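Local coordinates for interleukin-20 receptor subunit beta (PDB 6DF3), which pairs with IL20RA or IL22RA1 to form cell-surface receptors for the cytokines IL-20 and IL-24, and with IL20RA also for IL-19, at residues Q5-L10 against A89-K94; Y32-Q37 against Y75-R80; T105-E110 against I120-L125. The protein carries 1 engineered substitution. One frame throughout, in Å; residues are numbered along the deposited sequence.

Overall arrangement
The receptor's extracellular part, built from two fibronectin type III domains, shows how a sandwich fold is held both by pairing within its sheets and by packing between them. Interactions 1 and 2 belong to the first domain, their centres about 8 Å apart, and they touch: S91 O lies 2.9 Å from V79 N and L93 N 2.9 Å from L77 O, probable hydrogen bonds between neighbouring strands of one sheet. Interaction 2 pairs strands within that sheet; interaction 1 joins its edge to the opposing sheet. Interaction 3 pairs hairpin strands of the second domain, its centre about 32 Å from that of interaction 1 and 33 Å from that of interaction 2. In interaction 2 the Y36 hydroxyl reaches another protein chain.

Interaction 1: Q5-L10 against A89-K94; sequences QNLSVL and AWSILK
L7 and L93 each bring a methyl group to a peptide group of the other segment, and these peptides are the flat groups of the contact. L93 CD1 sits above the face of the L7-S8 peptide, 3.6 Å from L7 O, while L7 CD2 lies above the plane of the S91-I92 peptide, just past its oxygen, 3.4 Å from S91 O. The two carbonyl oxygens have partners of their own: S91 O is engaged within its own sheet, and L7 O accepts from a water that in turn accepts from K94 N at 3.1 Å. L93 places CG anti to its backbone N (chi1 180°), which carries its two methyls across to the other segment: CD2 meets V9 CG2 at 3.8 Å, the two side chains crossing at about a right angle. L7 CD1 packs on S91 CB at 4.0 Å. The S91 hydroxyl turns to P4 O, and the Q5 amide stays too far away to bond it. L7 also leans on V79, while V9 and L93 both rest on L77. Here the edge of one sheet of the sandwich meets that of the other without direct backbone pairing, so methyl groups and one water make the join, and cohesion rests mainly on apolar burial.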
loop_
_atom_site.group_PDB
_atom_site.type_symbol
_atom_site.label_atom_id
_atom_site.label_comp_id
_atom_site.label_asym_id
_atom_site.label_seq_id
_atom_site.Cartn_x
_atom_site.Cartn_y
_atom_site.Cartn_z
ATOM N N GLN C 5 -36.012 -2.677 -8.543
ATOM C CA GLN C 5 -36.431 -3.435 -7.379
ATOM C C GLN C 5 -35.515 -4.645 -7.259
ATOM O O GLN C 5 -34.714 -4.907 -8.161
ATOM C CB GLN C 5 -37.893 -3.872 -7.538
ATOM C CG GLN C 5 -38.949 -2.737 -7.537
ATOM C CD GLN C 5 -38.889 -1.839 -6.286
ATOM O OE1 GLN C 5 -38.606 -2.315 -5.190
ATOM N NE2 GLN C 5 -39.129 -0.532 -6.451
ATOM N N ASN C 6 -35.626 -5.353 -6.132
ATOM C CA ASN C 6 -34.909 -6.601 -5.871
ATOM C C ASN C 6 -33.371 -6.382 -5.919
ATOM O O ASN C 6 -32.644 -7.037 -6.620
ATOM C CB ASN C 6 -35.422 -7.695 -6.824
ATOM C CG ASN C 6 -36.982 -7.776 -6.842
ATOM O OD1 ASN C 6 -37.696 -7.261 -7.753
ATOM N ND2 ASN C 6 -37.516 -8.375 -5.789
ATOM N N LEU C 7 -32.902 -5.405 -5.171
ATOM C CA LEU C 7 -31.493 -5.118 -5.105
ATOM C C LEU C 7 -30.825 -6.116 -4.222
ATOM O O LEU C 7 -31.320 -6.375 -3.100
ATOM C CB LEU C 7 -31.222 -3.768 -4.478
ATOM C CG LEU C 7 -31.250 -2.630 -5.485
ATOM C CD1 LEU C 7 -32.606 -2.484 -6.126
ATOM C CD2 LEU C 7 -30.845 -1.359 -4.810
ATOM N N SER C 8 -29.707 -6.659 -4.712
ATOM C CA SER C 8 -28.852 -7.502 -3.898
ATOM C C SER C 8 -27.363 -7.400 -4.341
ATOM O O SER C 8 -27.069 -6.948 -5.432
ATOM C CB SER C 8 -29.390 -8.963 -3.903
ATOM O OG SER C 8 -29.020 -9.633 -5.100
ATOM N N VAL C 9 -26.444 -7.801 -3.470
ATOM C CA VAL C 9 -25.035 -7.913 -3.816
ATOM C C VAL C 9 -24.632 -9.393 -3.839
ATOM O O VAL C 9 -24.730 -10.048 -2.841
ATOM C CB VAL C 9 -24.136 -7.134 -2.819
ATOM C CG1 VAL C 9 -22.667 -7.253 -3.218
ATOM C CG2 VAL C 9 -24.509 -5.638 -2.783
ATOM N N LEU C 10 -24.130 -9.874 -4.966
ATOM C CA LEU C 10 -23.375 -11.101 -5.064
ATOM C C LEU C 10 -21.861 -10.797 -4.976
ATOM O O LEU C 10 -21.293 -10.157 -5.865
ATOM C CB LEU C 10 -23.676 -11.784 -6.390
ATOM C CG LEU C 10 -22.909 -13.075 -6.713
ATOM C CD1 LEU C 10 -23.318 -14.121 -5.693
ATOM C CD2 LEU C 10 -23.248 -13.527 -8.128
ATOM N N ALA C 89 -37.103 7.278 -8.863
ATOM C CA ALA C 89 -36.673 7.591 -7.537
ATOM C C ALA C 89 -35.457 6.660 -7.228
ATOM O O ALA C 89 -35.155 5.737 -7.999
ATOM C CB ALA C 89 -37.828 7.379 -6.569
ATOM N N TRP C 90 -34.713 6.921 -6.152
ATOM C CA TRP C 90 -33.594 6.032 -5.779
ATOM C C TRP C 90 -34.129 4.790 -5.083
ATOM O O TRP C 90 -35.052 4.901 -4.296
ATOM C CB TRP C 90 -32.620 6.714 -4.824
ATOM C CG TRP C 90 -31.787 7.782 -5.434
ATOM C CD1 TRP C 90 -31.964 9.136 -5.294
ATOM C CD2 TRP C 90 -30.634 7.605 -6.295
ATOM N NE1 TRP C 90 -31.008 9.795 -5.998
ATOM C CE2 TRP C 90 -30.151 8.892 -6.593
ATOM C CE3 TRP C 90 -29.969 6.491 -6.822
ATOM C CZ2 TRP C 90 -29.050 9.104 -7.422
ATOM C CZ3 TRP C 90 -28.860 6.702 -7.651
ATOM C CH2 TRP C 90 -28.437 8.010 -7.967
ATOM N N SER C 91 -33.525 3.635 -5.348
ATOM C CA SER C 91 -33.812 2.407 -4.605
ATOM C C SER C 91 -32.563 2.057 -3.755
ATOM O O SER C 91 -31.460 1.949 -4.321
ATOM C CB SER C 91 -34.034 1.201 -5.529
ATOM O OG SER C 91 -35.303 1.079 -6.063
ATOM N N ILE C 92 -32.779 1.820 -2.465
ATOM C CA ILE C 92 -31.741 1.582 -1.536
ATOM C C ILE C 92 -31.600 0.104 -1.277
ATOM O O ILE C 92 -32.520 -0.542 -1.084
ATOM C CB ILE C 92 -31.968 2.405 -0.266
ATOM C CG1 ILE C 92 -32.044 3.870 -0.695
ATOM C CG2 ILE C 92 -30.813 2.283 0.713
ATOM C CD1 ILE C 92 -32.287 4.787 0.472
ATOM N N LEU C 93 -30.393 -0.426 -1.309
ATOM C CA LEU C 93 -30.156 -1.813 -0.866
ATOM C C LEU C 93 -30.643 -2.001 0.595
ATOM O O LEU C 93 -30.332 -1.202 1.434
ATOM C CB LEU C 93 -28.665 -2.140 -1.005
ATOM C CG LEU C 93 -28.168 -3.495 -0.607
ATOM C CD1 LEU C 93 -28.632 -4.466 -1.638
ATOM C CD2 LEU C 93 -26.642 -3.497 -0.476
ATOM N N LYS C 94 -31.392 -3.060 0.858
ATOM C CA LYS C 94 -32.143 -3.239 2.110
ATOM C C LYS C 94 -31.160 -3.442 3.265
ATOM O O LYS C 94 -31.225 -2.693 4.231
ATOM C CB LYS C 94 -33.120 -4.443 2.012
ATOM C CG LYS C 94 -34.205 -4.467 3.097
ATOM C CD LYS C 94 -35.151 -5.687 3.033
ATOM C CE LYS C 94 -35.904 -5.838 1.697
ATOM N NZ LYS C 94 -36.774 -4.692 1.291
HETATM O O HOH W 1 -32.495 -4.989 -1.312
#

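Interaction 2: Y32-Q37 against Y75-R80; sequences YSVEYQ and YNLRVR
E35 and R78 lie side by side on one face of the sheet and point the same way, their carboxylate and guanidinium planes only 27° apart. R78 sets CG between its backbone N and carbonyl carbon (chi1 64°) and then runs extended, which brings the edge of its guanidinium to the glutamate. Both donors reach a single oxygen: R78 NH2 meets E35 OE1 at 2.7 Å in the guanidinium plane, while R78 NE adds a weak bond to E35 OE1 at 3.2 Å. On the same face Q37 and N76 bring their amides together at a slant, N76 ND2 donating to Q37 OE1 at 3.1 Å; S42 OG also bonds that ND2, and Q37 NE2 turns to I48 O and S46 O. The other face is mainly apolar. Y36 and Y75 run alongside each other, Y36 CD2 lying in the plane of the Y75 ring at its edge, 3.8 Å from Y75 CE2. L77 CD2 packs against Y36 CB at 3.6 Å, and V34 CG2 meets V79 CG2 at 3.9 Å. Between the two faces, the antiparallel strands are joined by paired backbone bonds at S33-R80, E35-R78 and Q37-N76. R78 also makes cation-pi contacts with W49 and W90, so a leucine in its place would probably leave the E35 carboxylate without its mate and those indoles without their cation. The chemistry thus divides by face: ion pair and amides on one, aliphatic and aromatic groups on the other, with the Y36 hydroxyl bonding a basic side chain of another protein chain.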
loop_
_atom_site.group_PDB
_atom_site.type_symbol
_atom_site.label_atom_id
_atom_site.label_comp_id
_atom_site.label_asym_id
_atom_site.label_seq_id
_atom_site.Cartn_x
_atom_site.Cartn_y
_atom_site.Cartn_z
ATOM N N TYR C 32 -28.858 2.943 -15.962
ATOM C CA TYR C 32 -28.913 2.933 -14.496
ATOM C C TYR C 32 -27.756 3.739 -13.924
ATOM O O TYR C 32 -26.691 3.748 -14.523
ATOM C CB TYR C 32 -28.836 1.467 -13.980
ATOM C CG TYR C 32 -29.941 0.607 -14.495
ATOM C CD1 TYR C 32 -31.212 0.724 -13.973
ATOM C CD2 TYR C 32 -29.734 -0.296 -15.550
ATOM C CE1 TYR C 32 -32.268 -0.021 -14.466
ATOM C CE2 TYR C 32 -30.786 -1.071 -16.042
ATOM C CZ TYR C 32 -32.057 -0.918 -15.488
ATOM O OH TYR C 32 -33.134 -1.622 -15.953
ATOM N N SER C 33 -27.919 4.350 -12.754
ATOM C CA SER C 33 -26.781 4.996 -12.022
ATOM C C SER C 33 -26.724 4.453 -10.626
ATOM O O SER C 33 -27.763 4.316 -9.973
ATOM C CB SER C 33 -26.911 6.520 -11.978
ATOM O OG SER C 33 -27.161 6.990 -13.296
ATOM N N VAL C 34 -25.519 4.116 -10.190
ATOM C CA VAL C 34 -25.302 3.633 -8.840
ATOM C C VAL C 34 -24.505 4.616 -7.954
ATOM O O VAL C 34 -23.522 5.164 -8.411
ATOM C CB VAL C 34 -24.565 2.308 -8.858
ATOM C CG1 VAL C 34 -24.333 1.824 -7.445
ATOM C CG2 VAL C 34 -25.340 1.312 -9.687
ATOM N N GLU C 35 -24.927 4.793 -6.695
ATOM C CA GLU C 35 -24.156 5.576 -5.734
ATOM C C GLU C 35 -24.012 4.816 -4.419
ATOM O O GLU C 35 -24.785 3.904 -4.187
ATOM C CB GLU C 35 -24.834 6.890 -5.485
ATOM C CG GLU C 35 -24.811 7.745 -6.726
ATOM C CD GLU C 35 -25.436 9.113 -6.495
ATOM O OE1 GLU C 35 -26.143 9.295 -5.474
ATOM O OE2 GLU C 35 -25.244 10.003 -7.370
ATOM N N TYR C 36 -23.024 5.187 -3.585
ATOM C CA TYR C 36 -22.742 4.462 -2.322
ATOM C C TYR C 36 -22.356 5.404 -1.227
ATOM O O TYR C 36 -22.035 6.580 -1.491
ATOM C CB TYR C 36 -21.592 3.470 -2.530
ATOM C CG TYR C 36 -20.207 4.091 -2.810
ATOM C CD1 TYR C 36 -19.852 4.476 -4.050
ATOM C CD2 TYR C 36 -19.292 4.309 -1.787
ATOM C CE1 TYR C 36 -18.588 5.026 -4.337
ATOM C CE2 TYR C 36 -18.035 4.885 -2.014
ATOM C CZ TYR C 36 -17.690 5.231 -3.299
ATOM O OH TYR C 36 -16.510 5.847 -3.550
ATOM N N GLN C 37 -22.458 4.906 -0.013
ATOM C CA GLN C 37 -21.897 5.490 1.192
ATOM C C GLN C 37 -21.210 4.387 1.957
ATOM O O GLN C 37 -21.762 3.275 2.107
ATOM C CB GLN C 37 -23.009 5.883 2.173
ATOM C CG GLN C 37 -23.890 6.959 1.638
ATOM C CD GLN C 37 -24.892 7.479 2.658
ATOM O OE1 GLN C 37 -25.507 6.691 3.368
ATOM N NE2 GLN C 37 -25.109 8.770 2.668
ATOM N N TYR C 75 -21.518 -0.859 3.801
ATOM C CA TYR C 75 -21.740 0.125 2.777
ATOM C C TYR C 75 -23.236 0.096 2.374
ATOM O O TYR C 75 -23.805 -0.959 2.196
ATOM C CB TYR C 75 -20.888 -0.218 1.517
ATOM C CG TYR C 75 -19.512 0.330 1.516
ATOM C CD1 TYR C 75 -18.515 -0.322 2.212
ATOM C CD2 TYR C 75 -19.190 1.491 0.815
ATOM C CE1 TYR C 75 -17.192 0.172 2.247
ATOM C CE2 TYR C 75 -17.872 2.012 0.845
ATOM C CZ TYR C 75 -16.861 1.351 1.559
ATOM O OH TYR C 75 -15.523 1.754 1.582
ATOM N N ASN C 76 -23.824 1.257 2.230
ATOM C CA ASN C 76 -25.068 1.462 1.582
ATOM C C ASN C 76 -24.828 1.679 0.127
ATOM O O ASN C 76 -23.871 2.325 -0.261
ATOM C CB ASN C 76 -25.771 2.712 2.144
ATOM C CG ASN C 76 -25.991 2.637 3.638
ATOM O OD1 ASN C 76 -26.117 1.562 4.196
ATOM N ND2 ASN C 76 -25.978 3.795 4.293
ATOM N N LEU C 77 -25.760 1.195 -0.665
ATOM C CA LEU C 77 -25.734 1.317 -2.113
ATOM C C LEU C 77 -27.163 1.680 -2.564
ATOM O O LEU C 77 -28.132 1.263 -1.955
ATOM C CB LEU C 77 -25.310 -0.008 -2.676
ATOM C CG LEU C 77 -23.823 -0.349 -2.496
ATOM C CD1 LEU C 77 -23.657 -1.847 -2.647
ATOM C CD2 LEU C 77 -23.063 0.382 -3.579
ATOM N N ARG C 78 -27.276 2.553 -3.560
ATOM C CA ARG C 78 -28.543 2.857 -4.160
ATOM C C ARG C 78 -28.444 2.982 -5.665
ATOM O O ARG C 78 -27.414 3.347 -6.208
ATOM C CB ARG C 78 -29.103 4.133 -3.583
ATOM C CG ARG C 78 -28.288 5.365 -3.852
ATOM C CD ARG C 78 -28.983 6.605 -3.267
ATOM N NE ARG C 78 -28.373 7.820 -3.754
ATOM C CZ ARG C 78 -28.735 9.034 -3.359
ATOM N NH1 ARG C 78 -29.728 9.213 -2.515
ATOM N NH2 ARG C 78 -28.103 10.077 -3.829
ATOM N N VAL C 79 -29.531 2.731 -6.336
ATOM C CA VAL C 79 -29.515 2.714 -7.794
ATOM C C VAL C 79 -30.758 3.362 -8.365
ATOM O O VAL C 79 -31.821 3.309 -7.765
ATOM C CB VAL C 79 -29.393 1.289 -8.315
ATOM C CG1 VAL C 79 -30.613 0.474 -7.911
ATOM C CG2 VAL C 79 -29.213 1.261 -9.842
ATOM N N ARG C 80 -30.638 4.006 -9.511
ATOM C CA ARG C 80 -31.837 4.536 -10.154
ATOM C C ARG C 80 -31.752 4.354 -11.646
ATOM O O ARG C 80 -30.688 4.078 -12.190
ATOM C CB ARG C 80 -32.033 6.008 -9.803
ATOM C CG ARG C 80 -31.106 6.993 -10.523
ATOM C CD ARG C 80 -31.400 8.450 -10.179
ATOM N NE ARG C 80 -30.284 9.279 -10.630
ATOM C CZ ARG C 80 -30.154 10.586 -10.398
ATOM N NH1 ARG C 80 -31.088 11.270 -9.753
ATOM N NH2 ARG C 80 -29.063 11.213 -10.838
HETATM O O HOH W 2 -29.560 7.766 -13.348
#

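Interaction 3: T105-E110 against I120-L125; sequences TRPGME and IELEDL
M109 and I120 form the close-packed side of this contact, at the open end of the hairpin made by strands 109-114 and 117-122 of the second fibronectin type III domain. M109 puts CG anti to its backbone N (chi1 173°), and that methylene crosses the isoleucine at a slant, 4.0 Å from I120 CD1. L122, the non-hydrogen-bonded partner of M109, faces the same way; its CD2 packs on P107 CB at 4.3 Å and also lies near the G108 carbonyl. Between M109 and I120 on one side and the acidic residues on the other runs the backbone pairing. E110 N donates to E121 O at 3.1 Å and E121 N returns a bond to E110 O at 3.1 Å, with the M109 CA-H adding a contact to E121 O.

The opposite face is looser and more open to solvent. E110 and E121 stretch out alongside each other with their carboxylate planes 15° apart, and E110 OE2 comes within 3.9 Å of E121 OE1. Such like charges would be expected to repel, or to favour proton uptake by one of the pair. Toward the open end the pairing weakens: E123 N reaches G108 O only through a weak bond of 3.3 Å, although E123 CB still touches that carbonyl oxygen at 3.6 Å. D124 then centres an inverse gamma turn that leads the chain away.

Around the hairpin, strand 156-160 continues the sheet beyond 117-122. P107, M109 and L122 press on A171 of strand 167-175 in the opposing sheet, while F131 and V133 of strand 130-137 cover L122. T105 and L125 reach back to N13 of the first domain.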
loop_
_atom_site.group_PDB
_atom_site.type_symbol
_atom_site.label_atom_id
_atom_site.label_comp_id
_atom_site.label_asym_id
_atom_site.label_seq_id
_atom_site.Cartn_x
_atom_site.Cartn_y
_atom_site.Cartn_z
ATOM N N THR C 105 -14.299 -19.172 -2.222
ATOM C CA THR C 105 -14.366 -20.526 -2.719
ATOM C C THR C 105 -13.028 -21.215 -2.433
ATOM O O THR C 105 -11.991 -20.603 -2.059
ATOM C CB THR C 105 -14.801 -20.534 -4.209
ATOM O OG1 THR C 105 -14.134 -19.503 -4.905
ATOM C CG2 THR C 105 -16.247 -20.117 -4.364
ATOM N N ARG C 106 -13.066 -22.525 -2.483
ATOM C CA ARG C 106 -11.837 -23.238 -2.627
ATOM C C ARG C 106 -11.072 -22.916 -3.968
ATOM O O ARG C 106 -11.679 -22.793 -5.049
ATOM C CB ARG C 106 -12.078 -24.693 -2.419
ATOM C CG ARG C 106 -12.964 -25.338 -3.433
ATOM C CD ARG C 106 -13.794 -26.355 -2.670
ATOM N NE ARG C 106 -14.407 -27.321 -3.528
ATOM C CZ ARG C 106 -15.412 -28.090 -3.153
ATOM N NH1 ARG C 106 -15.967 -27.978 -1.941
ATOM N NH2 ARG C 106 -15.881 -28.983 -4.009
ATOM N N PRO C 107 -9.714 -22.718 -3.870
ATOM C CA PRO C 107 -8.983 -22.287 -5.060
ATOM C C PRO C 107 -8.835 -23.409 -6.059
ATOM O O PRO C 107 -8.597 -24.559 -5.655
ATOM C CB PRO C 107 -7.594 -21.850 -4.492
ATOM C CG PRO C 107 -7.413 -22.698 -3.243
ATOM C CD PRO C 107 -8.833 -22.798 -2.679
ATOM N N GLY C 108 -8.932 -23.069 -7.347
ATOM C CA GLY C 108 -8.529 -23.975 -8.437
ATOM C C GLY C 108 -7.003 -24.095 -8.464
ATOM O O GLY C 108 -6.277 -23.271 -7.863
ATOM N N MET C 109 -6.494 -25.108 -9.146
ATOM C CA MET C 109 -5.197 -25.671 -8.768
ATOM C C MET C 109 -4.840 -26.752 -9.721
ATOM O O MET C 109 -5.634 -27.636 -9.931
ATOM C CB MET C 109 -5.273 -26.302 -7.364
ATOM C CG MET C 109 -4.028 -27.056 -6.941
ATOM S SD MET C 109 -4.310 -28.517 -5.913
ATOM C CE MET C 109 -4.430 -27.725 -4.314
ATOM N N GLU C 110 -3.628 -26.693 -10.248
ATOM C CA GLU C 110 -3.126 -27.686 -11.167
ATOM C C GLU C 110 -1.753 -28.233 -10.712
ATOM O O GLU C 110 -0.781 -27.472 -10.580
ATOM C CB GLU C 110 -3.028 -27.034 -12.531
ATOM C CG GLU C 110 -2.748 -28.006 -13.666
ATOM C CD GLU C 110 -2.192 -27.307 -14.888
ATOM O OE1 GLU C 110 -1.415 -27.963 -15.643
ATOM O OE2 GLU C 110 -2.528 -26.101 -15.070
ATOM N N ILE C 120 3.115 -26.699 -8.412
ATOM C CA ILE C 120 1.754 -26.266 -8.242
ATOM C C ILE C 120 1.575 -24.960 -9.023
ATOM O O ILE C 120 2.522 -24.146 -9.165
ATOM C CB ILE C 120 1.388 -26.138 -6.735
ATOM C CG1 ILE C 120 -0.133 -26.084 -6.551
ATOM C CG2 ILE C 120 2.015 -24.907 -6.077
ATOM C CD1 ILE C 120 -0.625 -26.029 -5.107
ATOM N N GLU C 121 0.377 -24.779 -9.566
ATOM C CA GLU C 121 -0.052 -23.522 -10.187
ATOM C C GLU C 121 -1.455 -23.208 -9.703
ATOM O O GLU C 121 -2.406 -23.898 -10.052
ATOM C CB GLU C 121 -0.028 -23.675 -11.705
ATOM C CG GLU C 121 -0.589 -22.487 -12.475
ATOM C CD GLU C 121 -0.092 -22.438 -13.916
ATOM O OE1 GLU C 121 0.354 -23.473 -14.455
ATOM O OE2 GLU C 121 -0.137 -21.338 -14.511
ATOM N N LEU C 122 -1.588 -22.186 -8.875
ATOM C CA LEU C 122 -2.882 -21.794 -8.387
ATOM C C LEU C 122 -3.551 -20.915 -9.417
ATOM O O LEU C 122 -2.983 -20.603 -10.478
ATOM C CB LEU C 122 -2.803 -21.125 -7.011
ATOM C CG LEU C 122 -2.279 -22.173 -6.004
ATOM C CD1 LEU C 122 -1.169 -21.669 -5.066
ATOM C CD2 LEU C 122 -3.442 -22.732 -5.227
ATOM N N GLU C 123 -4.819 -20.653 -9.130
ATOM C CA GLU C 123 -5.662 -19.810 -9.932
ATOM C C GLU C 123 -5.423 -18.377 -9.443
ATOM O O GLU C 123 -5.339 -18.132 -8.236
ATOM C CB GLU C 123 -7.104 -20.242 -9.703
ATOM C CG GLU C 123 -8.116 -19.650 -10.677
ATOM C CD GLU C 123 -9.553 -19.986 -10.296
ATOM O OE1 GLU C 123 -9.938 -19.706 -9.116
ATOM O OE2 GLU C 123 -10.262 -20.552 -11.176
ATOM N N ASP C 124 -5.286 -17.450 -10.369
ATOM C CA ASP C 124 -5.050 -16.019 -10.031
ATOM C C ASP C 124 -6.248 -15.288 -9.433
ATOM O O ASP C 124 -6.932 -14.590 -10.137
ATOM C CB ASP C 124 -4.622 -15.297 -11.297
ATOM C CG ASP C 124 -4.083 -13.885 -11.037
ATOM O OD1 ASP C 124 -4.491 -13.187 -10.057
ATOM O OD2 ASP C 124 -3.262 -13.446 -11.875
ATOM N N LEU C 125 -6.469 -15.380 -8.127
ATOM C CA LEU C 125 -7.522 -14.603 -7.492
ATOM C C LEU C 125 -7.224 -13.095 -7.157
ATOM O O LEU C 125 -8.084 -12.383 -6.586
ATOM C CB LEU C 125 -8.001 -15.335 -6.241
ATOM C CG LEU C 125 -8.553 -16.737 -6.541
ATOM C CD1 LEU C 125 -8.679 -17.518 -5.250
ATOM C CD2 LEU C 125 -9.936 -16.638 -7.207
#